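Local atomic coordinates of forkhead-associated 1 (Saccharomyces cerevisiae, PDB entry 6C4U), a protein that is an engineered phosphothreonine-binding domain that binds a phosphopeptide of the human transcription factor c-Myc. Residues N79-N84 with I102-D107; I4-I9 with W38-N43; H60-L65 with L72-S77. One frame throughout, in Å; residues are numbered along the deposited sequence.

Interaction 1: residues N79-N84 with I102-D107; sequences NGTWLN and ITVRTD
Trp82 and Thr103 face each other as an antiparallel hydrogen-bonded pair, joined by two backbone bonds, the one from Trp82 N the straighter. Trp82 N reaches Thr103 O at 2.9 Å with an N-H...O angle of 167°, and Thr103 N returns to Trp82 O at 2.8 Å. The same Trp82 O also takes a weak bond from Thr103 OG1 at 3.4 Å and a CA-H...O contact from Ile102, so one strong amide bond is supplemented by two weaker contacts. Leu83 and Ile102 follow as the non-hydrogen-bonded pair, Leu83 CD1 lying 4.4 Å from Ile102 CG1. Thr81 CG2 comes to 4.0 Å from Ile102 CG2, while Thr81 OG1 is hydrogen-bonded to Asp75 OD1.

Beyond the paired strands Arg105 bridges back to the loop. Its NH1 gives Asn79 O a bond of 2.8 Å that is weak because the angle at the hydrogen is only 121°; the oxygen lies near the guanidinium plane. That plane stands at 88° to the Trp82 ring, with NH1 at the ring edge, 3.8 Å from CH2. An alanine in place of Arg105 would probably leave Asn79 O without its guanidinium donor and leave a gap beside the Trp82 ring where the guanidinium stood. Asn79 ND2 binds Pro55 O and the backbone of the bound peptide, and Arg105 packs on an apolar side chain of that peptide. A short antiparallel strand pair running into a loop whose asparagine binds the peptide backbone is characteristic of the ligand-binding end of the FHA beta sandwich.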
ATOM      1  N   ASN F  79     -14.949   0.635   2.263  1.00102.89           N
ATOM      2  CA  ASN F  79     -15.107   2.040   2.668  1.00104.25           C
ATOM      3  C   ASN F  79     -14.202   3.075   1.982  1.00112.38           C
ATOM      4  O   ASN F  79     -14.172   4.236   2.383  1.00108.77           O
ATOM      5  CB  ASN F  79     -14.966   2.114   4.184  1.00105.85           C
ATOM      6  CG  ASN F  79     -16.149   1.495   4.899  1.00111.44           C
ATOM      7  OD1 ASN F  79     -17.300   1.752   4.547  1.00114.57           O
ATOM      8  ND2 ASN F  79     -15.877   0.670   5.904  1.00117.18           N
ATOM      9  N   GLY F  80     -13.454   2.653   0.966  1.00114.49           N
ATOM     10  CA  GLY F  80     -12.622   3.575   0.195  1.00100.46           C
ATOM     11  C   GLY F  80     -11.248   3.849   0.765  1.00 92.20           C
ATOM     12  O   GLY F  80     -10.966   3.589   1.949  1.00 87.78           O
ATOM     13  N   THR F  81     -10.410   4.400  -0.111  1.00 79.01           N
ATOM     14  CA  THR F  81      -8.997   4.641   0.171  1.00 73.13           C
ATOM     15  C   THR F  81      -8.615   5.957  -0.485  1.00 78.49           C
ATOM     16  O   THR F  81      -8.925   6.172  -1.655  1.00 81.18           O
ATOM     17  CB  THR F  81      -8.139   3.491  -0.397  1.00 72.01           C
ATOM     18  OG1 THR F  81      -8.408   2.305   0.354  1.00 77.40           O
ATOM     19  CG2 THR F  81      -6.641   3.793  -0.338  1.00 68.89           C
ATOM     20  N   TRP F  82      -7.930   6.817   0.271  1.00 85.36           N
ATOM     21  CA  TRP F  82      -7.564   8.166  -0.167  1.00 79.33           C
ATOM     22  C   TRP F  82      -6.083   8.263  -0.440  1.00 73.26           C
ATOM     23  O   TRP F  82      -5.278   7.783   0.349  1.00 77.29           O
ATOM     24  CB  TRP F  82      -7.930   9.169   0.917  1.00 90.92           C
ATOM     25  CG  TRP F  82      -9.346   9.547   0.869  1.00 97.00           C
ATOM     26  CD1 TRP F  82      -9.857  10.690   0.360  1.00 98.07           C
ATOM     27  CD2 TRP F  82     -10.456   8.772   1.327  1.00 94.48           C
ATOM     28  NE1 TRP F  82     -11.219  10.686   0.476  1.00103.65           N
ATOM     29  CE2 TRP F  82     -11.614   9.520   1.068  1.00 93.24           C
ATOM     30  CE3 TRP F  82     -10.581   7.522   1.933  1.00102.02           C
ATOM     31  CZ2 TRP F  82     -12.883   9.064   1.384  1.00 99.39           C
ATOM     32  CZ3 TRP F  82     -11.849   7.064   2.251  1.00107.60           C
ATOM     33  CH2 TRP F  82     -12.987   7.839   1.974  1.00110.10           C
ATOM     34  N   LEU F  83      -5.728   8.894  -1.550  1.00 69.13           N
ATOM     35  CA  LEU F  83      -4.333   9.099  -1.917  1.00 77.77           C
ATOM     36  C   LEU F  83      -4.095  10.596  -2.004  1.00 89.72           C
ATOM     37  O   LEU F  83      -4.656  11.263  -2.884  1.00110.55           O
ATOM     38  CB  LEU F  83      -4.029   8.431  -3.253  1.00 77.25           C
ATOM     39  CG  LEU F  83      -2.666   8.723  -3.871  1.00 77.32           C
ATOM     40  CD1 LEU F  83      -1.545   8.473  -2.884  1.00 82.44           C
ATOM     41  CD2 LEU F  83      -2.452   7.847  -5.096  1.00 88.71           C
ATOM     42  N   ASN F  84      -3.270  11.115  -1.089  1.00 94.07           N
ATOM     43  CA  ASN F  84      -3.055  12.557  -0.932  1.00 87.72           C
ATOM     44  C   ASN F  84      -4.410  13.239  -0.795  1.00 90.60           C
ATOM     45  O   ASN F  84      -4.728  14.184  -1.513  1.00 88.13           O
ATOM     46  CB  ASN F  84      -2.246  13.146  -2.102  1.00 81.64           C
ATOM     47  CG  ASN F  84      -0.899  12.459  -2.275  1.00 81.74           C
ATOM     48  OD1 ASN F  84      -0.197  12.153  -1.294  1.00 75.48           O
ATOM     49  ND2 ASN F  84      -0.532  12.198  -3.525  1.00 73.37           N
ATOM     50  N   ILE F 102      -1.221   7.749   1.897  1.00 72.89           N
ATOM     51  CA  ILE F 102      -2.363   6.841   1.779  1.00 76.42           C
ATOM     52  C   ILE F 102      -3.151   6.901   3.077  1.00 74.07           C
ATOM     53  O   ILE F 102      -2.586   6.744   4.150  1.00 77.40           O
ATOM     54  CB  ILE F 102      -1.874   5.401   1.478  1.00 76.73           C
ATOM     55  CG1 ILE F 102      -1.045   5.400   0.180  1.00 82.75           C
ATOM     56  CG2 ILE F 102      -3.036   4.461   1.264  1.00 75.79           C
ATOM     57  CD1 ILE F 102      -0.450   4.068  -0.199  1.00 75.93           C
ATOM     58  N   THR F 103      -4.459   7.114   2.974  1.00 76.16           N
ATOM     59  CA  THR F 103      -5.315   7.376   4.143  1.00 86.39           C
ATOM     60  C   THR F 103      -6.560   6.517   4.090  1.00 85.67           C
ATOM     61  O   THR F 103      -7.158   6.392   3.028  1.00 80.07           O
ATOM     62  CB  THR F 103      -5.787   8.853   4.164  1.00 89.27           C
ATOM     63  OG1 THR F 103      -5.059   9.641   3.193  1.00 95.91           O
ATOM     64  CG2 THR F 103      -5.619   9.426   5.521  1.00 84.39           C
ATOM     65  N   VAL F 104      -6.958   5.943   5.223  1.00 93.45           N
ATOM     66  CA  VAL F 104      -8.196   5.138   5.296  1.00 98.63           C
ATOM     67  C   VAL F 104      -9.021   5.602   6.490  1.00102.29           C
ATOM     68  O   VAL F 104      -8.496   6.168   7.419  1.00101.34           O
ATOM     69  CB  VAL F 104      -7.901   3.619   5.388  1.00 96.64           C
ATOM     70  CG1 VAL F 104      -7.059   3.178   4.209  1.00102.04           C
ATOM     71  CG2 VAL F 104      -7.204   3.247   6.686  1.00 94.49           C
ATOM     72  N   ARG F 105     -10.312   5.343   6.490  1.00115.13           N
ATOM     73  CA  ARG F 105     -11.171   5.761   7.618  1.00111.68           C
ATOM     74  C   ARG F 105     -11.282   4.659   8.658  1.00112.58           C
ATOM     75  O   ARG F 105     -11.244   3.455   8.317  1.00119.21           O
ATOM     76  CB  ARG F 105     -12.542   6.110   7.115  1.00116.09           C
ATOM     77  CG  ARG F 105     -12.555   7.322   6.189  1.00127.44           C
ATOM     78  CD  ARG F 105     -13.566   7.215   5.044  1.00144.44           C
ATOM     79  NE  ARG F 105     -14.953   7.195   5.507  1.00160.10           N
ATOM     80  CZ  ARG F 105     -15.991   6.659   4.868  1.00168.79           C
ATOM     81  NH1 ARG F 105     -15.845   6.090   3.665  1.00188.24           N
ATOM     82  NH2 ARG F 105     -17.193   6.681   5.435  1.00156.26           N
ATOM     83  N   THR F 106     -11.362   5.077   9.919  1.00118.45           N
ATOM     84  CA  THR F 106     -11.363   4.188  11.099  1.00124.33           C
ATOM     85  C   THR F 106     -12.664   4.322  11.900  1.00132.15           C
ATOM     86  O   THR F 106     -13.253   3.319  12.326  1.00124.99           O
ATOM     87  CB  THR F 106     -10.170   4.524  12.008  1.00121.48           C
ATOM     88  OG1 THR F 106      -9.860   5.916  11.881  1.00107.26           O
ATOM     89  CG2 THR F 106      -8.923   3.719  11.592  1.00122.54           C
ATOM     90  N   ASP F 107     -13.096   5.556  12.148  1.00152.18           N
ATOM     91  CA  ASP F 107     -14.391   5.827  12.796  1.00160.90           C
ATOM     92  C   ASP F 107     -15.391   6.421  11.801  1.00158.21           C
ATOM     93  O   ASP F 107     -14.999   7.068  10.813  1.00145.94           O
ATOM     94  CB  ASP F 107     -14.273   6.860  13.946  1.00176.17           C
ATOM     95  CG  ASP F 107     -13.368   6.408  15.077  1.00184.70           C
ATOM     96  OD1 ASP F 107     -13.260   5.191  15.346  1.00195.08           O
ATOM     97  OD2 ASP F 107     -12.775   7.307  15.715  1.00179.69           O
TER

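Interaction 2: residues I4-I9 with W38-N43; sequences IVFRVI and WTFGRN
The interior of the FHA beta sandwich is bridged here by Phe6 of one sheet and Trp38 of the other. The two strand segments run almost in the same direction, 10° apart, but their axes come no closer than 12.1 Å, and no hydrogen bond passes between them: the contact between these segments is made by side chains alone. Phe6 makes a T-shaped stack on Trp38, its edge directed at the indole face. The centroids of the Phe6 ring and the Trp38 six-membered ring are 5.1 Å apart and the planes meet at 77°. Phe6 CE1 does the touching, lying over the indole face toward its rim and 3.6 Å from Trp38 CE3.

The other side of the Phe6 rim, at CE2, meets Phe40 CZ edge to edge at 4.4 Å. Val8 CG2 comes to the edge of the Phe40 ring, 4.3 Å from CE2. Val5 CG2 reaches Trp38 CH2 at 4.2 Å; Val5 and Phe6 form a classic beta bulge opposite Phe20, consistent with two consecutive residues both reaching this contact. Phe20, Ile63 and Ile117 also border the cluster, an aromatic and aliphatic core of the kind that holds two sheets face to face in a beta sandwich.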
ATOM      1  N   ILE F   4      15.607  -2.885  -0.547  1.00142.64           N
ATOM      2  CA  ILE F   4      14.347  -2.353  -0.256  1.00119.13           C
ATOM      3  C   ILE F   4      13.663  -1.612  -1.360  1.00101.82           C
ATOM      4  O   ILE F   4      14.244  -0.705  -1.915  1.00 92.72           O
ATOM      5  CB  ILE F   4      14.476  -1.495   1.040  1.00131.07           C
ATOM      6  CG1 ILE F   4      13.155  -1.581   1.677  1.00134.16           C
ATOM      7  CG2 ILE F   4      15.237  -0.125   1.027  1.00139.50           C
ATOM      8  CD1 ILE F   4      13.020  -2.973   2.297  1.00127.81           C
ATOM      9  N   VAL F   5      12.408  -1.925  -1.641  1.00 86.58           N
ATOM     10  CA  VAL F   5      11.690  -1.224  -2.721  1.00 85.10           C
ATOM     11  C   VAL F   5      11.116   0.086  -2.223  1.00 82.38           C
ATOM     12  O   VAL F   5      11.251   1.127  -2.899  1.00 89.55           O
ATOM     13  CB  VAL F   5      10.545  -2.076  -3.294  1.00 88.36           C
ATOM     14  CG1 VAL F   5       9.848  -1.329  -4.434  1.00 83.03           C
ATOM     15  CG2 VAL F   5      11.068  -3.439  -3.750  1.00 95.20           C
ATOM     16  N   PHE F   6      10.438   0.010  -1.079  1.00 78.81           N
ATOM     17  CA  PHE F   6       9.799   1.167  -0.460  1.00 75.17           C
ATOM     18  C   PHE F   6       9.561   0.911   1.018  1.00 75.28           C
ATOM     19  O   PHE F   6       9.679  -0.216   1.505  1.00 73.93           O
ATOM     20  CB  PHE F   6       8.478   1.537  -1.160  1.00 73.14           C
ATOM     21  CG  PHE F   6       7.340   0.571  -0.899  1.00 75.68           C
ATOM     22  CD1 PHE F   6       7.277  -0.658  -1.551  1.00 79.69           C
ATOM     23  CD2 PHE F   6       6.316   0.901  -0.029  1.00 79.31           C
ATOM     24  CE1 PHE F   6       6.237  -1.550  -1.293  1.00 83.94           C
ATOM     25  CE2 PHE F   6       5.280   0.010   0.220  1.00 88.33           C
ATOM     26  CZ  PHE F   6       5.247  -1.208  -0.393  1.00 83.74           C
ATOM     27  N   ARG F   7       9.206   1.988   1.711  1.00 83.37           N
ATOM     28  CA  ARG F   7       9.064   1.991   3.152  1.00 80.71           C
ATOM     29  C   ARG F   7       7.792   2.743   3.518  1.00 73.91           C
ATOM     30  O   ARG F   7       7.444   3.741   2.887  1.00 65.56           O
ATOM     31  CB  ARG F   7      10.288   2.655   3.743  1.00 93.89           C
ATOM     32  CG  ARG F   7      10.186   3.015   5.210  1.00117.07           C
ATOM     33  CD  ARG F   7      11.512   3.642   5.690  1.00139.08           C
ATOM     34  NE  ARG F   7      12.579   2.658   5.858  1.00136.34           N
ATOM     35  CZ  ARG F   7      13.861   2.805   5.457  1.00135.16           C
ATOM     36  NH1 ARG F   7      14.253   3.867   4.770  1.00143.26           N
ATOM     37  NH2 ARG F   7      14.716   1.828   5.685  1.00136.50           N
ATOM     38  N   VAL F   8       7.130   2.267   4.564  1.00 77.79           N
ATOM     39  CA  VAL F   8       5.813   2.767   4.951  1.00 78.97           C
ATOM     40  C   VAL F   8       5.844   3.218   6.388  1.00 80.45           C
ATOM     41  O   VAL F   8       6.135   2.453   7.296  1.00 75.45           O
ATOM     42  CB  VAL F   8       4.723   1.682   4.792  1.00 79.50           C
ATOM     43  CG1 VAL F   8       3.406   2.123   5.328  1.00 81.26           C
ATOM     44  CG2 VAL F   8       4.559   1.323   3.338  1.00 82.16           C
ATOM     45  N   ILE F   9       5.529   4.492   6.576  1.00 83.81           N
ATOM     46  CA  ILE F   9       5.653   5.178   7.854  1.00 81.47           C
ATOM     47  C   ILE F   9       4.300   5.669   8.275  1.00 82.20           C
ATOM     48  O   ILE F   9       3.585   6.312   7.501  1.00 78.35           O
ATOM     49  CB  ILE F   9       6.578   6.404   7.612  1.00 84.49           C
ATOM     50  CG1 ILE F   9       7.885   5.945   6.986  1.00 79.66           C
ATOM     51  CG2 ILE F   9       6.865   7.139   8.867  1.00 85.88           C
ATOM     52  CD1 ILE F   9       8.696   7.082   6.468  1.00 81.50           C
ATOM     53  N   TRP F  38       1.899  -6.367  -2.611  1.00 82.12           N
ATOM     54  CA  TRP F  38       1.764  -6.311  -1.166  1.00 78.84           C
ATOM     55  C   TRP F  38       0.355  -5.882  -0.839  1.00 81.76           C
ATOM     56  O   TRP F  38      -0.171  -4.980  -1.477  1.00 76.18           O
ATOM     57  CB  TRP F  38       2.731  -5.290  -0.604  1.00 71.32           C
ATOM     58  CG  TRP F  38       4.153  -5.640  -0.823  1.00 66.52           C
ATOM     59  CD1 TRP F  38       4.929  -6.472  -0.060  1.00 66.54           C
ATOM     60  CD2 TRP F  38       4.979  -5.176  -1.882  1.00 57.70           C
ATOM     61  NE1 TRP F  38       6.184  -6.520  -0.560  1.00 69.03           N
ATOM     62  CE2 TRP F  38       6.243  -5.753  -1.695  1.00 59.51           C
ATOM     63  CE3 TRP F  38       4.769  -4.374  -2.990  1.00 58.53           C
ATOM     64  CZ2 TRP F  38       7.319  -5.497  -2.551  1.00 60.45           C
ATOM     65  CZ3 TRP F  38       5.846  -4.132  -3.854  1.00 61.62           C
ATOM     66  CH2 TRP F  38       7.113  -4.694  -3.610  1.00 61.07           C
ATOM     67  N   THR F  39      -0.253  -6.515   0.160  1.00 84.91           N
ATOM     68  CA  THR F  39      -1.608  -6.164   0.573  1.00 89.86           C
ATOM     69  C   THR F  39      -1.628  -5.585   1.973  1.00 84.19           C
ATOM     70  O   THR F  39      -0.838  -5.962   2.826  1.00 82.95           O
ATOM     71  CB  THR F  39      -2.551  -7.376   0.553  1.00 96.85           C
ATOM     72  OG1 THR F  39      -2.076  -8.366   1.474  1.00 95.44           O
ATOM     73  CG2 THR F  39      -2.608  -7.981  -0.826  1.00 94.86           C
ATOM     74  N   PHE F  40      -2.587  -4.697   2.187  1.00 78.27           N
ATOM     75  CA  PHE F  40      -2.726  -3.911   3.384  1.00 78.34           C
ATOM     76  C   PHE F  40      -4.160  -4.131   3.838  1.00 82.44           C
ATOM     77  O   PHE F  40      -5.085  -3.907   3.060  1.00 85.70           O
ATOM     78  CB  PHE F  40      -2.508  -2.429   3.038  1.00 83.32           C
ATOM     79  CG  PHE F  40      -1.094  -2.082   2.707  1.00 77.97           C
ATOM     80  CD1 PHE F  40      -0.537  -2.452   1.494  1.00 81.27           C
ATOM     81  CD2 PHE F  40      -0.315  -1.344   3.600  1.00 79.19           C
ATOM     82  CE1 PHE F  40       0.778  -2.162   1.202  1.00 83.96           C
ATOM     83  CE2 PHE F  40       1.002  -1.046   3.294  1.00 86.81           C
ATOM     84  CZ  PHE F  40       1.542  -1.458   2.100  1.00 85.50           C
ATOM     85  N   GLY F  41      -4.362  -4.563   5.076  1.00 84.65           N
ATOM     86  CA  GLY F  41      -5.728  -4.738   5.563  1.00 88.69           C
ATOM     87  C   GLY F  41      -5.897  -5.132   7.016  1.00 95.23           C
ATOM     88  O   GLY F  41      -4.913  -5.313   7.750  1.00 87.13           O
ATOM     89  N   ARG F  42      -7.163  -5.252   7.416  1.00105.48           N
ATOM     90  CA  ARG F  42      -7.523  -5.674   8.769  1.00109.67           C
ATOM     91  C   ARG F  42      -7.091  -7.115   9.065  1.00110.50           C
ATOM     92  O   ARG F  42      -6.796  -7.456  10.211  1.00128.57           O
ATOM     93  CB  ARG F  42      -9.036  -5.497   8.996  1.00110.43           C
ATOM     94  CG  ARG F  42      -9.590  -6.201  10.228  1.00119.99           C
ATOM     95  CD  ARG F  42     -10.908  -5.617  10.692  1.00128.49           C
ATOM     96  NE  ARG F  42     -11.903  -5.493   9.623  1.00132.84           N
ATOM     97  CZ  ARG F  42     -12.724  -6.459   9.211  1.00137.90           C
ATOM     98  NH1 ARG F  42     -12.703  -7.682   9.752  1.00140.36           N
ATOM     99  NH2 ARG F  42     -13.585  -6.203   8.223  1.00123.62           N
ATOM    100  N   ASN F  43      -7.071  -7.956   8.033  1.00 97.76           N
ATOM    101  CA  ASN F  43      -6.726  -9.356   8.189  1.00 97.33           C
ATOM    102  C   ASN F  43      -5.213  -9.422   8.334  1.00 93.48           C
ATOM    103  O   ASN F  43      -4.494  -9.003   7.420  1.00114.13           O
ATOM    104  CB  ASN F  43      -7.182 -10.151   6.959  1.00116.00           C
ATOM    105  CG  ASN F  43      -6.946 -11.657   7.089  1.00118.66           C
ATOM    106  OD1 ASN F  43      -5.975 -12.118   7.688  1.00110.32           O
ATOM    107  ND2 ASN F  43      -7.860 -12.426   6.530  1.00122.50           N
TER

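Interaction 3: residues H60-L65 with L72-S77; sequences HFQILL and LLNDIS
His60 presents one face of its imidazole to Ser77, whose CB sits over the middle of the ring, 3.3 Å from the centroid and 9° off the normal, a CH-pi contact. CG of His60, set anti to the backbone N (chi1 -162°), starts the side chain on this course, and the ring nitrogens are engaged beyond the two strands: ND1 receives the amide of Ser57 and NE2 gives to Gly80 O. Ser77 OG hydrogen-bonds to Asp75 OD1 within its own segment, though the modelled length is too short to be trusted.

The backbone carries the pairing. Ile76 N donates to His60 O at 3.0 Å, Gln62 and Asn74 exchange two bonds, and Leu64 and Leu72 exchange two more, with the strand axes 4.7 Å apart and antiparallel. Phe61 with Asp75 and Ile63 with Leu73 are the non-hydrogen-bonded pairs between them.

On the face bearing Gln62 and Asn74 the side chains lie alongside, pointing the same way. Gln62 NE2 gives Asn74 OD1 a bond of 3.3 Å, on a lone pair in the carbonyl plane, the two amides being turned by 38°; Asn74 ND2 goes to Ser92 O. The Ile76 side chain crosses that of Gln62 at about a right angle, Ile76 CD1 lying 3.8 Å from Gln62 CG, and Leu64 and Leu72 meet CB to CB at 4.2 Å.

On the other face Leu73 CD1 packs against the Phe61 ring at CD2, and the Phe61 ring stacks with that of Phe40. His60 and Phe61 form a classic beta bulge opposite Phe40. Together the segments make an antiparallel beta hairpin of the FHA sandwich, its bulged end next to the loop of Asn79 and Gly80.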
ATOM      1  N   HIS F  60      -7.767  -4.342   2.096  1.00 89.94           N
ATOM      2  CA  HIS F  60      -8.228  -2.988   1.872  1.00 85.82           C
ATOM      3  C   HIS F  60      -7.602  -2.330   0.651  1.00 81.63           C
ATOM      4  O   HIS F  60      -8.293  -1.699  -0.138  1.00 83.43           O
ATOM      5  CB  HIS F  60      -7.965  -2.148   3.118  1.00 89.64           C
ATOM      6  CG  HIS F  60      -8.762  -0.889   3.155  1.00 89.68           C
ATOM      7  ND1 HIS F  60      -9.862  -0.730   3.965  1.00 83.51           N
ATOM      8  CD2 HIS F  60      -8.640   0.259   2.447  1.00 91.06           C
ATOM      9  CE1 HIS F  60     -10.377   0.473   3.763  1.00 88.19           C
ATOM     10  NE2 HIS F  60      -9.656   1.092   2.842  1.00 84.10           N
ATOM     11  N   PHE F  61      -6.290  -2.443   0.506  1.00 70.45           N
ATOM     12  CA  PHE F  61      -5.645  -1.980  -0.730  1.00 70.43           C
ATOM     13  C   PHE F  61      -4.381  -2.775  -0.979  1.00 67.20           C
ATOM     14  O   PHE F  61      -3.897  -3.458  -0.083  1.00 64.15           O
ATOM     15  CB  PHE F  61      -5.398  -0.451  -0.722  1.00 74.79           C
ATOM     16  CG  PHE F  61      -4.427   0.026   0.333  1.00 79.37           C
ATOM     17  CD1 PHE F  61      -4.886   0.380   1.605  1.00 87.67           C
ATOM     18  CD2 PHE F  61      -3.064   0.154   0.064  1.00 74.53           C
ATOM     19  CE1 PHE F  61      -4.004   0.792   2.590  1.00 88.83           C
ATOM     20  CE2 PHE F  61      -2.180   0.590   1.047  1.00 73.30           C
ATOM     21  CZ  PHE F  61      -2.650   0.905   2.297  1.00 74.95           C
ATOM     22  N   GLN F  62      -3.891  -2.715  -2.213  1.00 61.04           N
ATOM     23  CA  GLN F  62      -2.663  -3.386  -2.579  1.00 65.12           C
ATOM     24  C   GLN F  62      -1.737  -2.377  -3.191  1.00 70.64           C
ATOM     25  O   GLN F  62      -2.183  -1.367  -3.762  1.00 61.53           O
ATOM     26  CB  GLN F  62      -2.917  -4.485  -3.625  1.00 74.94           C
ATOM     27  CG  GLN F  62      -4.140  -5.348  -3.375  1.00 75.64           C
ATOM     28  CD  GLN F  62      -4.227  -6.547  -4.253  1.00 73.59           C
ATOM     29  OE1 GLN F  62      -3.878  -7.632  -3.828  1.00 74.26           O
ATOM     30  NE2 GLN F  62      -4.781  -6.369  -5.442  1.00 88.49           N
ATOM     31  N   ILE F  63      -0.445  -2.657  -3.085  1.00 76.54           N
ATOM     32  CA  ILE F  63       0.573  -1.892  -3.774  1.00 75.30           C
ATOM     33  C   ILE F  63       1.255  -2.864  -4.710  1.00 74.06           C
ATOM     34  O   ILE F  63       1.617  -3.964  -4.313  1.00 67.97           O
ATOM     35  CB  ILE F  63       1.545  -1.213  -2.783  1.00 80.34           C
ATOM     36  CG1 ILE F  63       0.780  -0.124  -2.021  1.00 81.27           C
ATOM     37  CG2 ILE F  63       2.749  -0.628  -3.512  1.00 79.43           C
ATOM     38  CD1 ILE F  63       1.556   0.575  -0.942  1.00 82.10           C
ATOM     39  N   LEU F  64       1.392  -2.463  -5.963  1.00 80.66           N
ATOM     40  CA  LEU F  64       1.923  -3.333  -6.996  1.00 78.28           C
ATOM     41  C   LEU F  64       3.247  -2.793  -7.485  1.00 78.02           C
ATOM     42  O   LEU F  64       3.361  -1.605  -7.773  1.00 81.84           O
ATOM     43  CB  LEU F  64       0.961  -3.389  -8.172  1.00 76.80           C
ATOM     44  CG  LEU F  64      -0.288  -4.232  -8.055  1.00 72.55           C
ATOM     45  CD1 LEU F  64      -1.153  -3.925  -6.850  1.00 72.64           C
ATOM     46  CD2 LEU F  64      -1.038  -4.062  -9.374  1.00 74.63           C
ATOM     47  N   LEU F  65       4.225  -3.672  -7.616  1.00 79.16           N
ATOM     48  CA  LEU F  65       5.490  -3.313  -8.243  1.00 83.89           C
ATOM     49  C   LEU F  65       5.391  -3.579  -9.736  1.00 84.36           C
ATOM     50  O   LEU F  65       5.297  -4.717 -10.145  1.00 78.40           O
ATOM     51  CB  LEU F  65       6.658  -4.100  -7.639  1.00 77.15           C
ATOM     52  CG  LEU F  65       8.034  -3.848  -8.259  1.00 74.38           C
ATOM     53  CD1 LEU F  65       8.427  -2.387  -8.306  1.00 71.06           C
ATOM     54  CD2 LEU F  65       9.105  -4.569  -7.468  1.00 83.27           C
ATOM     55  N   LEU F  72       2.118   1.027  -7.825  1.00 69.56           N
ATOM     56  CA  LEU F  72       0.734   1.345  -8.113  1.00 71.87           C
ATOM     57  C   LEU F  72      -0.137   1.002  -6.924  1.00 72.73           C
ATOM     58  O   LEU F  72       0.124   0.016  -6.236  1.00 70.27           O
ATOM     59  CB  LEU F  72       0.265   0.545  -9.318  1.00 77.10           C
ATOM     60  CG  LEU F  72       0.963   0.882 -10.622  1.00 83.18           C
ATOM     61  CD1 LEU F  72       0.708  -0.256 -11.597  1.00 94.73           C
ATOM     62  CD2 LEU F  72       0.453   2.182 -11.222  1.00 86.33           C
ATOM     63  N   LEU F  73      -1.192   1.788  -6.735  1.00 69.89           N
ATOM     64  CA  LEU F  73      -2.128   1.604  -5.633  1.00 73.97           C
ATOM     65  C   LEU F  73      -3.509   1.130  -6.139  1.00 76.67           C
ATOM     66  O   LEU F  73      -4.159   1.828  -6.930  1.00 77.40           O
ATOM     67  CB  LEU F  73      -2.244   2.918  -4.855  1.00 74.22           C
ATOM     68  CG  LEU F  73      -3.405   3.024  -3.853  1.00 74.41           C
ATOM     69  CD1 LEU F  73      -3.210   2.087  -2.687  1.00 75.50           C
ATOM     70  CD2 LEU F  73      -3.561   4.423  -3.339  1.00 83.02           C
ATOM     71  N   ASN F  74      -3.951  -0.036  -5.647  1.00 74.01           N
ATOM     72  CA  ASN F  74      -5.229  -0.651  -6.034  1.00 77.79           C
ATOM     73  C   ASN F  74      -6.168  -0.579  -4.823  1.00 77.01           C
ATOM     74  O   ASN F  74      -5.969  -1.325  -3.860  1.00 69.30           O
ATOM     75  CB  ASN F  74      -4.972  -2.130  -6.504  1.00 76.73           C
ATOM     76  CG  ASN F  74      -6.178  -2.799  -7.197  1.00 82.71           C
ATOM     77  OD1 ASN F  74      -6.325  -4.044  -7.190  1.00 88.67           O
ATOM     78  ND2 ASN F  74      -7.022  -1.991  -7.838  1.00 81.69           N
ATOM     79  N   ASP F  75      -7.161   0.317  -4.829  1.00 80.21           N
ATOM     80  CA  ASP F  75      -8.205   0.241  -3.767  1.00 90.09           C
ATOM     81  C   ASP F  75      -9.078  -0.990  -3.996  1.00 85.97           C
ATOM     82  O   ASP F  75      -9.534  -1.193  -5.109  1.00 77.74           O
ATOM     83  CB  ASP F  75      -9.120   1.484  -3.721  1.00 95.28           C
ATOM     84  CG  ASP F  75     -10.225   1.356  -2.653  1.00 93.27           C
ATOM     85  OD1 ASP F  75      -9.918   0.815  -1.572  1.00 90.98           O
ATOM     86  OD2 ASP F  75     -11.399   1.759  -2.883  1.00 88.27           O
ATOM     87  N   ILE F  76      -9.316  -1.790  -2.960  1.00 87.91           N
ATOM     88  CA  ILE F  76     -10.193  -2.975  -3.069  1.00 83.64           C
ATOM     89  C   ILE F  76     -11.072  -3.098  -1.828  1.00 87.06           C
ATOM     90  O   ILE F  76     -11.359  -4.199  -1.326  1.00 83.61           O
ATOM     91  CB  ILE F  76      -9.391  -4.271  -3.318  1.00 82.69           C
ATOM     92  CG1 ILE F  76      -8.391  -4.543  -2.198  1.00 83.77           C
ATOM     93  CG2 ILE F  76      -8.635  -4.164  -4.637  1.00 89.83           C
ATOM     94  CD1 ILE F  76      -7.711  -5.887  -2.277  1.00 86.73           C
ATOM     95  N   SER F  77     -11.534  -1.942  -1.364  1.00 90.58           N
ATOM     96  CA  SER F  77     -12.149  -1.816  -0.055  1.00 89.74           C
ATOM     97  C   SER F  77     -13.619  -1.469  -0.132  1.00 86.98           C
ATOM     98  O   SER F  77     -14.063  -0.800  -1.074  1.00 85.91           O
ATOM     99  CB  SER F  77     -11.445  -0.718   0.738  1.00 96.50           C
ATOM    100  OG  SER F  77     -11.631   0.556   0.132  1.00 85.88           O
TER

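How the interactions relate
Interactions 2 and 3 are buried and interaction 1 only partly; Asn79 and Arg105 of interaction 1 touch the bound peptide, as does Arg42 at the end of segment 38-43. Interactions 1 and 3 each pair neighbouring strands within a sheet, one in either layer of the sandwich, through backbone bonds; interaction 2 spans the layers and rests entirely on apolar and aromatic side chains. Strand 34-41 of interaction 2 is the sheet neighbour of strand 61-66 in interaction 3, Trp38 O accepting from Ile63 N and Phe40 O from His60 N. The side-chain bonds of His60, Asp75 and Thr81 tie interactions 1 and 3 together, with His60 packing on Val104.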